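Local coordinates for protein importin-95 (Chaetomium thermophilum, PDB 4XRI) that serves as a flexible HEAT-repeat receptor of the importin-beta family that carries protein cargo into the nucleus and probably binds a small GTPase, at residues A73-E78 and I124-A129; K88-T93 and A128-P133; Y45-V50 and Q95-R100; A119-I124 and S159-G164; P138-A143 and G164-T169. The protein carries 2 engineered substitutions. All coordinates share one frame; numbering follows the deposited sequence.

Interaction 1 (A73-E78 and I124-A129); sequences AFSARE and IAAIAA. With SO4 (sulfate ion), chain G.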
# COMPACT_ATOMS: atom_id res chain seq x y z
N ALA A 73 -28.59 8.48 -8.84
CA ALA A 73 -29.77 8.69 -8.01
C ALA A 73 -30.13 7.44 -7.21
O ALA A 73 -30.83 7.52 -6.21
CB ALA A 73 -30.95 9.12 -8.87
N PHE A 74 -29.64 6.29 -7.66
CA PHE A 74 -29.89 5.04 -6.96
C PHE A 74 -28.72 4.07 -7.08
O PHE A 74 -28.91 2.86 -7.13
CB PHE A 74 -31.17 4.38 -7.49
CG PHE A 74 -31.28 4.37 -8.99
CD1 PHE A 74 -30.73 3.34 -9.73
CD2 PHE A 74 -31.94 5.38 -9.66
CE1 PHE A 74 -30.83 3.32 -11.11
CE2 PHE A 74 -32.05 5.38 -11.03
CZ PHE A 74 -31.49 4.34 -11.76
N SER A 75 -27.50 4.61 -7.11
CA SER A 75 -26.30 3.78 -7.12
C SER A 75 -25.10 4.54 -6.55
O SER A 75 -25.03 5.76 -6.64
CB SER A 75 -25.99 3.28 -8.53
OG SER A 75 -25.64 4.36 -9.38
N ALA A 76 -24.17 3.79 -5.97
CA ALA A 76 -22.95 4.38 -5.40
C ALA A 76 -21.87 3.32 -5.23
O ALA A 76 -22.15 2.13 -5.20
CB ALA A 76 -23.26 5.05 -4.07
N ARG A 77 -20.62 3.77 -5.11
CA ARG A 77 -19.51 2.85 -4.86
C ARG A 77 -19.50 2.41 -3.40
O ARG A 77 -19.30 1.24 -3.10
CB ARG A 77 -18.17 3.50 -5.23
CG ARG A 77 -17.86 3.46 -6.71
CD ARG A 77 -16.56 4.19 -7.02
NE ARG A 77 -16.53 5.52 -6.44
CZ ARG A 77 -17.22 6.56 -6.90
NH1 ARG A 77 -18.01 6.42 -7.96
NH2 ARG A 77 -17.13 7.74 -6.30
N GLU A 78 -19.72 3.37 -2.51
CA GLU A 78 -19.71 3.11 -1.08
C GLU A 78 -20.87 2.20 -0.68
O GLU A 78 -21.99 2.36 -1.16
CB GLU A 78 -19.75 4.43 -0.30
CG GLU A 78 -19.44 4.31 1.19
CD GLU A 78 -20.63 3.86 2.00
OE1 GLU A 78 -21.76 4.30 1.69
OE2 GLU A 78 -20.45 3.04 2.93
N ILE A 124 -28.88 1.40 -17.14
CA ILE A 124 -29.43 0.05 -17.22
C ILE A 124 -28.71 -0.92 -16.29
O ILE A 124 -29.34 -1.75 -15.62
CB ILE A 124 -29.37 -0.47 -18.67
CG1 ILE A 124 -30.45 0.21 -19.50
CG2 ILE A 124 -29.52 -1.99 -18.72
CD1 ILE A 124 -30.34 -0.04 -20.98
N ALA A 125 -27.39 -0.80 -16.23
CA ALA A 125 -26.57 -1.64 -15.35
C ALA A 125 -26.93 -1.41 -13.89
O ALA A 125 -27.02 -2.35 -13.10
CB ALA A 125 -25.09 -1.37 -15.58
N ALA A 126 -27.12 -0.14 -13.54
CA ALA A 126 -27.46 0.25 -12.17
C ALA A 126 -28.82 -0.31 -11.76
O ALA A 126 -28.99 -0.81 -10.64
CB ALA A 126 -27.45 1.76 -12.04
N ILE A 127 -29.79 -0.23 -12.67
CA ILE A 127 -31.12 -0.76 -12.41
C ILE A 127 -31.08 -2.28 -12.32
O ILE A 127 -31.71 -2.88 -11.44
CB ILE A 127 -32.12 -0.34 -13.51
CG1 ILE A 127 -32.29 1.18 -13.53
CG2 ILE A 127 -33.46 -1.02 -13.30
CD1 ILE A 127 -33.25 1.68 -14.58
N ALA A 128 -30.34 -2.89 -13.23
CA ALA A 128 -30.23 -4.35 -13.29
C ALA A 128 -29.63 -4.92 -12.01
O ALA A 128 -30.05 -5.99 -11.55
CB ALA A 128 -29.39 -4.76 -14.49
N ALA A 129 -28.67 -4.21 -11.44
CA ALA A 129 -28.01 -4.65 -10.21
C ALA A 129 -29.01 -4.74 -9.06
O ALA A 129 -28.83 -5.52 -8.12
CB ALA A 129 -26.88 -3.71 -9.85
S SO4 G . -19.99 7.40 -4.14
O1 SO4 G . -19.84 6.75 -2.84
O2 SO4 G . -21.34 7.95 -4.25
O3 SO4 G . -19.77 6.42 -5.20
O4 SO4 G . -19.01 8.48 -4.26
O HOH W 1 -27.56 0.06 -8.47
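Phe74, in the loop that follows helix 60-72, packs its ring against Ala126 and Ile127 of helix 114-131. The apolar contact is made at one corner of the ring: CE1 of Phe74 lies 3.5 Å from CG1 of Ile127 and 3.8 Å from CB of Ala126. With chi1 at 45°, the ring hangs between the backbone N and the carbonyl carbon of its own residue, a rotation that carries it to the helix. Ala126 suits the spot because its lone methyl lets the ring come close to the helix backbone, while the branched Ile127 adds a second apolar surface. Ser75 joins more loosely, its CB 4.1 Å from CB of Ala126, and its hydroxyl is hydrogen-bonded to the carbonyl of Lys71.

The polar link is indirect. One water donates to Ala126 O at 2.7 Å and weakly to Phe74 O.

Farther along the loop, a sulfate ion, probably from the crystallisation liquor, accepts a nearly straight bond (168°) from Arg77 N to its O3 at 2.8 Å. The same oxygen sits over one face of the Arg77 guanidinium. Next to it, Glu78 is the N-cap of helix 79-91, its carboxylate accepting from Ala80 N and Arg81 N.

A turn between two helices, anchored by an aromatic side chain on a later helix, is in keeping with the layered alpha-solenoid of HEAT-repeat proteins.

Interaction 2 (K88-T93 and A128-P133); sequences KWLNQT and AAIELP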
# COMPACT_ATOMS: atom_id res chain seq x y z
N LYS A 88 -34.08 3.40 -2.34
CA LYS A 88 -34.87 4.49 -2.90
C LYS A 88 -35.52 4.06 -4.22
O LYS A 88 -36.66 4.44 -4.50
CB LYS A 88 -34.00 5.73 -3.13
CG LYS A 88 -33.43 6.34 -1.85
CD LYS A 88 -32.75 7.67 -2.12
CE LYS A 88 -33.75 8.72 -2.59
NZ LYS A 88 -33.09 10.03 -2.88
N TRP A 89 -34.81 3.27 -5.02
CA TRP A 89 -35.37 2.77 -6.26
C TRP A 89 -36.49 1.77 -5.98
O TRP A 89 -37.54 1.80 -6.62
CB TRP A 89 -34.31 2.12 -7.14
CG TRP A 89 -34.88 1.44 -8.35
CD1 TRP A 89 -35.25 0.13 -8.46
CD2 TRP A 89 -35.17 2.04 -9.62
NE1 TRP A 89 -35.74 -0.12 -9.72
CE2 TRP A 89 -35.70 1.04 -10.45
CE3 TRP A 89 -35.02 3.33 -10.13
CZ2 TRP A 89 -36.08 1.28 -11.77
CZ3 TRP A 89 -35.40 3.58 -11.44
CH2 TRP A 89 -35.93 2.56 -12.24
N LEU A 90 -36.24 0.90 -5.02
CA LEU A 90 -37.19 -0.16 -4.68
C LEU A 90 -38.46 0.36 -4.01
O LEU A 90 -39.56 -0.04 -4.37
CB LEU A 90 -36.52 -1.19 -3.77
CG LEU A 90 -35.58 -2.21 -4.44
CD1 LEU A 90 -35.00 -3.16 -3.41
CD2 LEU A 90 -36.32 -2.97 -5.53
N ASN A 91 -38.31 1.25 -3.03
CA ASN A 91 -39.43 1.59 -2.15
C ASN A 91 -39.91 3.03 -2.18
O ASN A 91 -40.89 3.37 -1.52
CB ASN A 91 -39.07 1.23 -0.71
CG ASN A 91 -39.00 -0.27 -0.48
OD1 ASN A 91 -39.84 -1.02 -0.97
ND2 ASN A 91 -37.98 -0.71 0.24
N GLN A 92 -39.24 3.89 -2.94
CA GLN A 92 -39.66 5.29 -3.00
C GLN A 92 -40.06 5.71 -4.40
O GLN A 92 -40.16 6.90 -4.71
CB GLN A 92 -38.54 6.19 -2.47
CG GLN A 92 -38.29 5.99 -0.98
CD GLN A 92 -37.16 6.85 -0.45
OE1 GLN A 92 -36.29 6.37 0.27
NE2 GLN A 92 -37.19 8.13 -0.80
N THR A 93 -40.31 4.72 -5.25
CA THR A 93 -40.88 4.95 -6.57
C THR A 93 -42.16 4.13 -6.71
O THR A 93 -42.44 3.25 -5.90
CB THR A 93 -39.91 4.57 -7.70
OG1 THR A 93 -39.65 3.16 -7.65
CG2 THR A 93 -38.61 5.34 -7.57
N ALA A 128 -30.34 -2.89 -13.23
CA ALA A 128 -30.23 -4.35 -13.29
C ALA A 128 -29.63 -4.92 -12.01
O ALA A 128 -30.05 -5.99 -11.55
CB ALA A 128 -29.39 -4.76 -14.49
N ALA A 129 -28.67 -4.21 -11.44
CA ALA A 129 -28.01 -4.65 -10.21
C ALA A 129 -29.01 -4.74 -9.06
O ALA A 129 -28.83 -5.52 -8.12
CB ALA A 129 -26.88 -3.71 -9.85
N ILE A 130 -30.08 -3.96 -9.16
CA ILE A 130 -31.14 -3.97 -8.17
C ILE A 130 -32.22 -4.99 -8.50
O ILE A 130 -32.67 -5.75 -7.63
CB ILE A 130 -31.79 -2.58 -8.04
CG1 ILE A 130 -30.75 -1.54 -7.63
CG2 ILE A 130 -32.94 -2.62 -7.03
CD1 ILE A 130 -31.25 -0.11 -7.73
N GLU A 131 -32.65 -5.02 -9.76
CA GLU A 131 -33.86 -5.75 -10.13
C GLU A 131 -33.65 -7.21 -10.52
O GLU A 131 -34.51 -8.05 -10.25
CB GLU A 131 -34.56 -5.02 -11.27
CG GLU A 131 -35.17 -3.70 -10.87
CD GLU A 131 -36.37 -3.33 -11.72
OE1 GLU A 131 -36.53 -3.92 -12.81
OE2 GLU A 131 -37.17 -2.47 -11.28
N LEU A 132 -32.53 -7.52 -11.16
CA LEU A 132 -32.28 -8.89 -11.63
C LEU A 132 -32.18 -9.94 -10.51
O LEU A 132 -32.70 -11.05 -10.65
CB LEU A 132 -31.01 -8.93 -12.49
CG LEU A 132 -31.16 -8.29 -13.87
CD1 LEU A 132 -29.88 -8.44 -14.68
CD2 LEU A 132 -32.34 -8.90 -14.61
N PRO A 133 -31.51 -9.61 -9.38
CA PRO A 133 -31.53 -10.59 -8.29
C PRO A 133 -32.93 -10.88 -7.76
O PRO A 133 -33.20 -11.98 -7.28
CB PRO A 133 -30.66 -9.94 -7.21
CG PRO A 133 -29.75 -9.04 -7.96
CD PRO A 133 -30.56 -8.51 -9.10
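The indole of Trp89 meets Glu131 at its edge: NE1 donates to OE2 over 3.2 Å with an N-H...O angle of 159°, and the oxygen lies in the ring plane. The carboxylate is turned 62° from the indole and is approached on the anti side of OE2, somewhat out of its own plane. Ile130 reaches the indole obliquely, and its CD1 is 3.8 Å from CB of Trp89. Its other branch, CG2, lies 3.7 Å from CD2 of Leu90, the two side chains lying alongside and pointing opposite ways. Tryptophan suits the place by joining a broad apolar surface to one N-H. Lys102 forms a salt bridge with OE1 of Glu131, so both carboxylate oxygens are held. A leucine in place of Trp89 would probably leave Glu131 OE2 without this donor and open a gap where the indole ring stood beside Ile130. The contact joins the C-terminal ends of helices 79-91 and 114-131, with helix 42-54 touching Trp89 at Leu46 and helix 95-108 at Val101.

Interaction 3 (Y45-V50 and Q95-R100); sequences YLLTLV and QETRTR. With SO4 (sulfate ion), chain F.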
# COMPACT_ATOMS: atom_id res chain seq x y z
N TYR A 45 -37.83 13.50 -10.25
CA TYR A 45 -36.41 13.69 -10.50
C TYR A 45 -35.91 12.64 -11.49
O TYR A 45 -35.19 12.96 -12.44
CB TYR A 45 -35.62 13.63 -9.19
CG TYR A 45 -34.12 13.77 -9.32
CD1 TYR A 45 -33.54 14.96 -9.76
CD2 TYR A 45 -33.27 12.72 -8.97
CE1 TYR A 45 -32.17 15.09 -9.86
CE2 TYR A 45 -31.90 12.85 -9.07
CZ TYR A 45 -31.35 14.04 -9.51
OH TYR A 45 -29.99 14.16 -9.61
N LEU A 46 -36.32 11.40 -11.27
CA LEU A 46 -35.94 10.29 -12.15
C LEU A 46 -36.50 10.48 -13.55
O LEU A 46 -35.78 10.32 -14.54
CB LEU A 46 -36.43 8.96 -11.57
CG LEU A 46 -35.85 8.53 -10.22
CD1 LEU A 46 -36.22 7.09 -9.92
CD2 LEU A 46 -34.35 8.74 -10.19
N LEU A 47 -37.79 10.81 -13.63
CA LEU A 47 -38.45 11.02 -14.91
C LEU A 47 -37.80 12.14 -15.72
O LEU A 47 -37.50 11.97 -16.90
CB LEU A 47 -39.93 11.35 -14.69
CG LEU A 47 -40.84 10.16 -14.42
CD1 LEU A 47 -42.25 10.62 -14.11
CD2 LEU A 47 -40.83 9.24 -15.63
N THR A 48 -37.58 13.27 -15.06
CA THR A 48 -36.96 14.43 -15.69
C THR A 48 -35.60 14.06 -16.30
O THR A 48 -35.31 14.41 -17.44
CB THR A 48 -36.76 15.58 -14.69
OG1 THR A 48 -38.02 15.94 -14.12
CG2 THR A 48 -36.15 16.79 -15.38
N LEU A 49 -34.80 13.35 -15.52
CA LEU A 49 -33.45 12.99 -15.93
C LEU A 49 -33.43 11.99 -17.08
O LEU A 49 -32.65 12.13 -18.02
CB LEU A 49 -32.67 12.42 -14.74
CG LEU A 49 -32.20 13.45 -13.72
CD1 LEU A 49 -31.42 12.75 -12.61
CD2 LEU A 49 -31.34 14.51 -14.39
N VAL A 50 -34.28 10.97 -17.01
CA VAL A 50 -34.30 9.95 -18.05
C VAL A 50 -34.88 10.51 -19.34
O VAL A 50 -34.53 10.07 -20.44
CB VAL A 50 -35.11 8.69 -17.61
CG1 VAL A 50 -36.60 8.97 -17.58
CG2 VAL A 50 -34.79 7.52 -18.53
N GLN A 95 -44.50 1.76 -9.62
CA GLN A 95 -44.18 0.86 -10.72
C GLN A 95 -44.25 1.59 -12.06
O GLN A 95 -43.49 1.29 -12.98
CB GLN A 95 -45.13 -0.34 -10.73
CG GLN A 95 -44.82 -1.36 -11.82
CD GLN A 95 -43.42 -1.93 -11.71
OE1 GLN A 95 -43.14 -2.75 -10.83
NE2 GLN A 95 -42.54 -1.50 -12.60
N GLU A 96 -45.15 2.56 -12.16
CA GLU A 96 -45.30 3.34 -13.39
C GLU A 96 -44.03 4.11 -13.71
O GLU A 96 -43.58 4.15 -14.86
CB GLU A 96 -46.49 4.29 -13.28
CG GLU A 96 -46.72 5.12 -14.53
CD GLU A 96 -47.90 6.07 -14.40
OE1 GLU A 96 -48.73 5.88 -13.48
OE2 GLU A 96 -48.00 7.01 -15.22
N THR A 97 -43.44 4.73 -12.69
CA THR A 97 -42.20 5.48 -12.86
C THR A 97 -41.05 4.56 -13.24
O THR A 97 -40.27 4.87 -14.15
CB THR A 97 -41.83 6.26 -11.58
OG1 THR A 97 -42.89 7.16 -11.24
CG2 THR A 97 -40.55 7.06 -11.80
N ARG A 98 -40.94 3.44 -12.54
CA ARG A 98 -39.89 2.47 -12.81
C ARG A 98 -39.98 1.92 -14.24
O ARG A 98 -38.98 1.83 -14.94
CB ARG A 98 -39.94 1.31 -11.81
CG ARG A 98 -39.56 1.70 -10.40
CD ARG A 98 -39.32 0.49 -9.53
NE ARG A 98 -40.50 -0.37 -9.44
CZ ARG A 98 -41.46 -0.23 -8.53
NH1 ARG A 98 -42.49 -1.06 -8.52
NH2 ARG A 98 -41.38 0.73 -7.62
N THR A 99 -41.19 1.56 -14.64
CA THR A 99 -41.43 1.05 -15.99
C THR A 99 -41.05 2.09 -17.04
O THR A 99 -40.46 1.76 -18.07
CB THR A 99 -42.91 0.65 -16.19
OG1 THR A 99 -43.26 -0.35 -15.22
CG2 THR A 99 -43.13 0.10 -17.59
N ARG A 100 -41.38 3.35 -16.76
CA ARG A 100 -41.08 4.44 -17.67
C ARG A 100 -39.58 4.68 -17.80
O ARG A 100 -39.06 4.83 -18.90
CB ARG A 100 -41.78 5.72 -17.20
CG ARG A 100 -41.59 6.90 -18.12
CD ARG A 100 -42.24 6.66 -19.47
NE ARG A 100 -42.11 7.83 -20.34
CZ ARG A 100 -42.38 7.82 -21.65
NH1 ARG A 100 -42.23 8.93 -22.36
NH2 ARG A 100 -42.78 6.70 -22.24
S SO4 F . -45.48 0.11 -6.48
O1 SO4 F . -45.44 -1.34 -6.34
O2 SO4 F . -45.96 0.71 -5.24
O3 SO4 F . -46.38 0.48 -7.58
O4 SO4 F . -44.14 0.61 -6.77
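Leu47 of helix 42-54 meets Thr97 and Arg100 of helix 95-108 in a helix-to-helix contact within the importin-beta N-terminal domain. Its CD2 lies 3.5 Å from CG of Arg100, whose aliphatic chain crosses the leucine at about a right angle, so the methylenes do the packing. CG of Leu47 is 4.1 Å from CG2 of Thr97. That methyl stands anti to the backbone N (chi1 of OG1 -59°) and serves the apolar side, while the hydroxyl is hydrogen-bonded to Asp94 just before the helix: a threonine divides these two tasks neatly.

Beside this contact, the first turn of helix 95-108 grips a sulfate ion, probably from the crystallisation liquor. Gln95 N donates to its O3 at 3.1 Å, and both NH1 and NH2 of Arg98 fork onto its O4, each at 2.9 Å. Arg98 NH1 also donates to Gln95 OE1 over 2.9 Å, meeting that amide oxygen from above its carbonyl plane, and NH2 has a further bond to Thr93 OG1. A methionine at Arg98 would probably leave sulfate O4 and Gln95 OE1 without their guanidinium donors and set the Gln95 amide freer to turn.

The chemistry divides in two: the contact with helix 42-54 is made by carbon atoms of otherwise polar residues, Thr97 and Arg100, whereas the helix start, with a backbone N-H and a positive charge, is likely to draw anions.

Interaction 4 (A119-I124 and S159-G164); sequences AAAQVI and SLTAIG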
# COMPACT_ATOMS: atom_id res chain seq x y z
N ALA A 119 -24.21 6.44 -21.56
CA ALA A 119 -24.87 6.84 -20.31
C ALA A 119 -26.07 5.95 -20.01
O ALA A 119 -26.28 5.55 -18.87
CB ALA A 119 -25.30 8.29 -20.39
N ALA A 120 -26.83 5.63 -21.05
CA ALA A 120 -27.99 4.75 -20.91
C ALA A 120 -27.55 3.35 -20.46
O ALA A 120 -28.25 2.69 -19.69
CB ALA A 120 -28.76 4.67 -22.21
N ALA A 121 -26.40 2.91 -20.96
CA ALA A 121 -25.85 1.62 -20.58
C ALA A 121 -25.52 1.60 -19.09
O ALA A 121 -25.74 0.59 -18.41
CB ALA A 121 -24.60 1.30 -21.40
N GLN A 122 -24.99 2.71 -18.59
CA GLN A 122 -24.71 2.86 -17.16
C GLN A 122 -25.98 2.79 -16.33
O GLN A 122 -26.03 2.11 -15.31
CB GLN A 122 -23.98 4.18 -16.89
CG GLN A 122 -22.55 4.22 -17.38
CD GLN A 122 -21.77 5.39 -16.81
OE1 GLN A 122 -21.67 5.55 -15.59
NE2 GLN A 122 -21.25 6.24 -17.69
N VAL A 123 -27.01 3.49 -16.79
CA VAL A 123 -28.30 3.51 -16.11
C VAL A 123 -28.88 2.10 -16.01
O VAL A 123 -29.31 1.66 -14.94
CB VAL A 123 -29.31 4.42 -16.84
CG1 VAL A 123 -30.69 4.28 -16.22
CG2 VAL A 123 -28.84 5.86 -16.80
N ILE A 124 -28.88 1.40 -17.14
CA ILE A 124 -29.43 0.05 -17.22
C ILE A 124 -28.71 -0.92 -16.29
O ILE A 124 -29.34 -1.75 -15.62
CB ILE A 124 -29.37 -0.47 -18.67
CG1 ILE A 124 -30.45 0.21 -19.50
CG2 ILE A 124 -29.52 -1.99 -18.72
CD1 ILE A 124 -30.34 -0.04 -20.98
N SER A 159 -25.52 -1.84 -26.25
CA SER A 159 -26.07 -3.02 -25.60
C SER A 159 -24.95 -3.96 -25.18
O SER A 159 -25.02 -4.60 -24.13
CB SER A 159 -27.05 -3.74 -26.52
OG SER A 159 -28.12 -2.88 -26.87
N LEU A 160 -23.92 -4.06 -26.02
CA LEU A 160 -22.72 -4.80 -25.66
C LEU A 160 -22.08 -4.19 -24.43
O LEU A 160 -21.65 -4.89 -23.51
CB LEU A 160 -21.72 -4.81 -26.83
CG LEU A 160 -22.07 -5.76 -27.98
CD1 LEU A 160 -21.21 -5.44 -29.19
CD2 LEU A 160 -21.88 -7.20 -27.54
N THR A 161 -22.04 -2.86 -24.41
CA THR A 161 -21.48 -2.10 -23.29
C THR A 161 -22.28 -2.34 -22.01
O THR A 161 -21.71 -2.48 -20.93
CB THR A 161 -21.45 -0.60 -23.62
OG1 THR A 161 -20.59 -0.37 -24.75
CG2 THR A 161 -20.93 0.19 -22.44
N ALA A 162 -23.60 -2.39 -22.15
CA ALA A 162 -24.49 -2.62 -21.01
C ALA A 162 -24.31 -4.03 -20.47
O ALA A 162 -24.27 -4.25 -19.25
CB ALA A 162 -25.94 -2.38 -21.40
N ILE A 163 -24.20 -5.00 -21.38
CA ILE A 163 -23.95 -6.39 -21.02
C ILE A 163 -22.65 -6.52 -20.23
O ILE A 163 -22.59 -7.22 -19.21
CB ILE A 163 -23.88 -7.28 -22.28
CG1 ILE A 163 -25.29 -7.49 -22.85
CG2 ILE A 163 -23.24 -8.62 -21.96
CD1 ILE A 163 -25.30 -8.18 -24.20
N GLY A 164 -21.61 -5.82 -20.69
CA GLY A 164 -20.32 -5.83 -20.02
C GLY A 164 -20.39 -5.24 -18.63
O GLY A 164 -19.81 -5.78 -17.69
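Ala121 and Ala162 face each other: CB of Ala121 lies 3.9 Å from CB of Ala162, and CA of Ala121 is 4.5 Å from CA of Ala162. So close an approach of two helices is possible because both side chains are single methyls; the Ala121 methyl also lies 3.9 Å from the backbone N of Ala162. On one flank CG2 of Thr161 adds a contact, 4.0 Å from CB of Ala121, and on another CG2 of Ile124 just reaches the Ala162 methyl at 4.5 Å. Threonine serves well at the margin because its hydroxyl is spent on the carbonyl of Gln157 within its own helix and its methyl is left for packing.

In the next shell, Leu140 of helix 140-150 and Ala105 of helix 95-108 touch Ile124, flanking it with apolar side chains. The axes of helices 119-124 and 159-164 approach to 8.5 Å and run in broadly the same direction, 34° apart. Small residues where two such helices cross, with another helix between them in sequence, fit the alpha-solenoid of HEAT-repeat proteins.

Interaction 5 (P138-A143 and G164-T169); sequences PELMHA and GFICET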
# COMPACT_ATOMS: atom_id res chain seq x y z
N PRO A 138 -37.39 -9.32 -16.07
CA PRO A 138 -37.15 -10.59 -16.77
C PRO A 138 -36.89 -10.42 -18.27
O PRO A 138 -36.36 -11.33 -18.89
CB PRO A 138 -38.44 -11.37 -16.53
CG PRO A 138 -39.47 -10.33 -16.31
CD PRO A 138 -38.77 -9.23 -15.57
N GLU A 139 -37.25 -9.27 -18.82
CA GLU A 139 -37.11 -9.04 -20.26
C GLU A 139 -35.72 -8.56 -20.66
O GLU A 139 -35.35 -8.63 -21.83
CB GLU A 139 -38.14 -8.02 -20.74
CG GLU A 139 -39.59 -8.35 -20.41
CD GLU A 139 -40.04 -7.75 -19.09
OE1 GLU A 139 -39.18 -7.38 -18.27
OE2 GLU A 139 -41.27 -7.65 -18.88
N LEU A 140 -34.95 -8.10 -19.68
CA LEU A 140 -33.73 -7.33 -19.95
C LEU A 140 -32.64 -8.06 -20.74
O LEU A 140 -32.28 -7.63 -21.84
CB LEU A 140 -33.14 -6.82 -18.64
CG LEU A 140 -31.86 -6.00 -18.85
CD1 LEU A 140 -32.14 -4.80 -19.74
CD2 LEU A 140 -31.28 -5.56 -17.52
N MET A 141 -32.10 -9.13 -20.17
CA MET A 141 -30.93 -9.78 -20.76
C MET A 141 -31.22 -10.35 -22.15
O MET A 141 -30.36 -10.34 -23.02
CB MET A 141 -30.41 -10.89 -19.84
CG MET A 141 -29.92 -10.40 -18.48
SD MET A 141 -28.88 -8.92 -18.54
CE MET A 141 -27.48 -9.50 -19.49
N HIS A 142 -32.45 -10.84 -22.35
CA HIS A 142 -32.86 -11.32 -23.66
C HIS A 142 -32.87 -10.17 -24.66
O HIS A 142 -32.45 -10.32 -25.81
CB HIS A 142 -34.25 -11.97 -23.59
CG HIS A 142 -34.71 -12.56 -24.88
ND1 HIS A 142 -34.27 -13.79 -25.34
CD2 HIS A 142 -35.56 -12.10 -25.82
CE1 HIS A 142 -34.83 -14.05 -26.50
NE2 HIS A 142 -35.63 -13.04 -26.82
N ALA A 143 -33.35 -9.01 -24.22
CA ALA A 143 -33.42 -7.82 -25.06
C ALA A 143 -32.02 -7.32 -25.41
O ALA A 143 -31.76 -6.93 -26.55
CB ALA A 143 -34.22 -6.73 -24.38
N GLY A 164 -21.61 -5.82 -20.69
CA GLY A 164 -20.32 -5.83 -20.02
C GLY A 164 -20.39 -5.24 -18.63
O GLY A 164 -19.81 -5.78 -17.69
N PHE A 165 -21.10 -4.12 -18.50
CA PHE A 165 -21.29 -3.45 -17.21
C PHE A 165 -21.97 -4.37 -16.20
O PHE A 165 -21.58 -4.43 -15.04
CB PHE A 165 -22.12 -2.18 -17.38
CG PHE A 165 -21.39 -1.05 -18.05
CD1 PHE A 165 -20.03 -1.14 -18.31
CD2 PHE A 165 -22.06 0.11 -18.42
CE1 PHE A 165 -19.36 -0.11 -18.92
CE2 PHE A 165 -21.39 1.15 -19.02
CZ PHE A 165 -20.03 1.04 -19.28
N ILE A 166 -22.98 -5.08 -16.67
CA ILE A 166 -23.75 -5.99 -15.83
C ILE A 166 -22.93 -7.21 -15.43
O ILE A 166 -22.93 -7.62 -14.26
CB ILE A 166 -25.04 -6.43 -16.54
CG1 ILE A 166 -26.01 -5.25 -16.66
CG2 ILE A 166 -25.70 -7.58 -15.80
CD1 ILE A 166 -27.21 -5.53 -17.54
N CYS A 167 -22.21 -7.78 -16.39
CA CYS A 167 -21.43 -8.99 -16.14
C CYS A 167 -20.19 -8.75 -15.29
O CYS A 167 -19.71 -9.67 -14.62
CB CYS A 167 -21.03 -9.64 -17.47
SG CYS A 167 -22.37 -10.53 -18.29
N GLU A 168 -19.66 -7.53 -15.31
CA GLU A 168 -18.44 -7.24 -14.56
C GLU A 168 -18.74 -6.99 -13.09
O GLU A 168 -17.85 -7.08 -12.24
CB GLU A 168 -17.70 -6.03 -15.15
CG GLU A 168 -18.30 -4.69 -14.79
CD GLU A 168 -17.44 -3.52 -15.25
OE1 GLU A 168 -17.96 -2.39 -15.33
OE2 GLU A 168 -16.24 -3.73 -15.51
N THR A 169 -20.00 -6.67 -12.80
CA THR A 169 -20.42 -6.37 -11.44
C THR A 169 -20.16 -7.56 -10.51
O THR A 169 -20.81 -8.59 -10.62
CB THR A 169 -21.91 -6.00 -11.36
OG1 THR A 169 -22.15 -4.84 -12.17
CG2 THR A 169 -22.31 -5.70 -9.93
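Ile166 of helix 153-168 points its CD1 at Leu140 and Met141 of helix 140-150, an apolar contact between two successive helices of the HEAT-repeat solenoid. The isoleucine chain is extended, so its terminal methyl is the atom that spans the gap between the helices. CB of Leu140 already points to helix 153-168, and with CG anti to the backbone N (chi1 -180°) its CD2 meets CD1 of Ile166 tip to tip. Met141 starts off to one side and reaches the contact by folding: chi1 and the bend at chi2 (-45°) bring SD round to the isoleucine, while chi3 (-63°) only sets the direction of the terminal methyl. Methionine suits this place because its unbranched, flexible chain can turn in this way among its other neighbours, Leu132, Leu178 and Ile185. Leu140 packs also on Ala128 of helix 114-131, and Ile166 on Leu178 of helix 172-178, so the contact continues into the layers around it. All three residues are buried. CD1 of Ile166 takes both partners, SD of Met141 at 3.9 Å and CD2 of Leu140 at 4.1 Å.

In the fold
Helix 114-131 is common to interactions 1, 2 and 4, with 1 and 2 sharing Ala128 and Ala129, and 1 and 4 sharing Ile124. Interaction 5 joins 4 through helix 153-168, with Gly164 in common and centres about 8 Å apart. Centres of 1 and 2 are about 9 Å apart, while 3 and 5 lie farthest from each other, about 20 Å. Along the chain interaction 3 opens first and interlocks with 1 and 2; interaction 5 opens only after 1, 2 and 3 have closed. Layer upon layer, the contacts carry packing from helix 42-54 through to helix 153-168, as expected of a continuous, flexible solenoid.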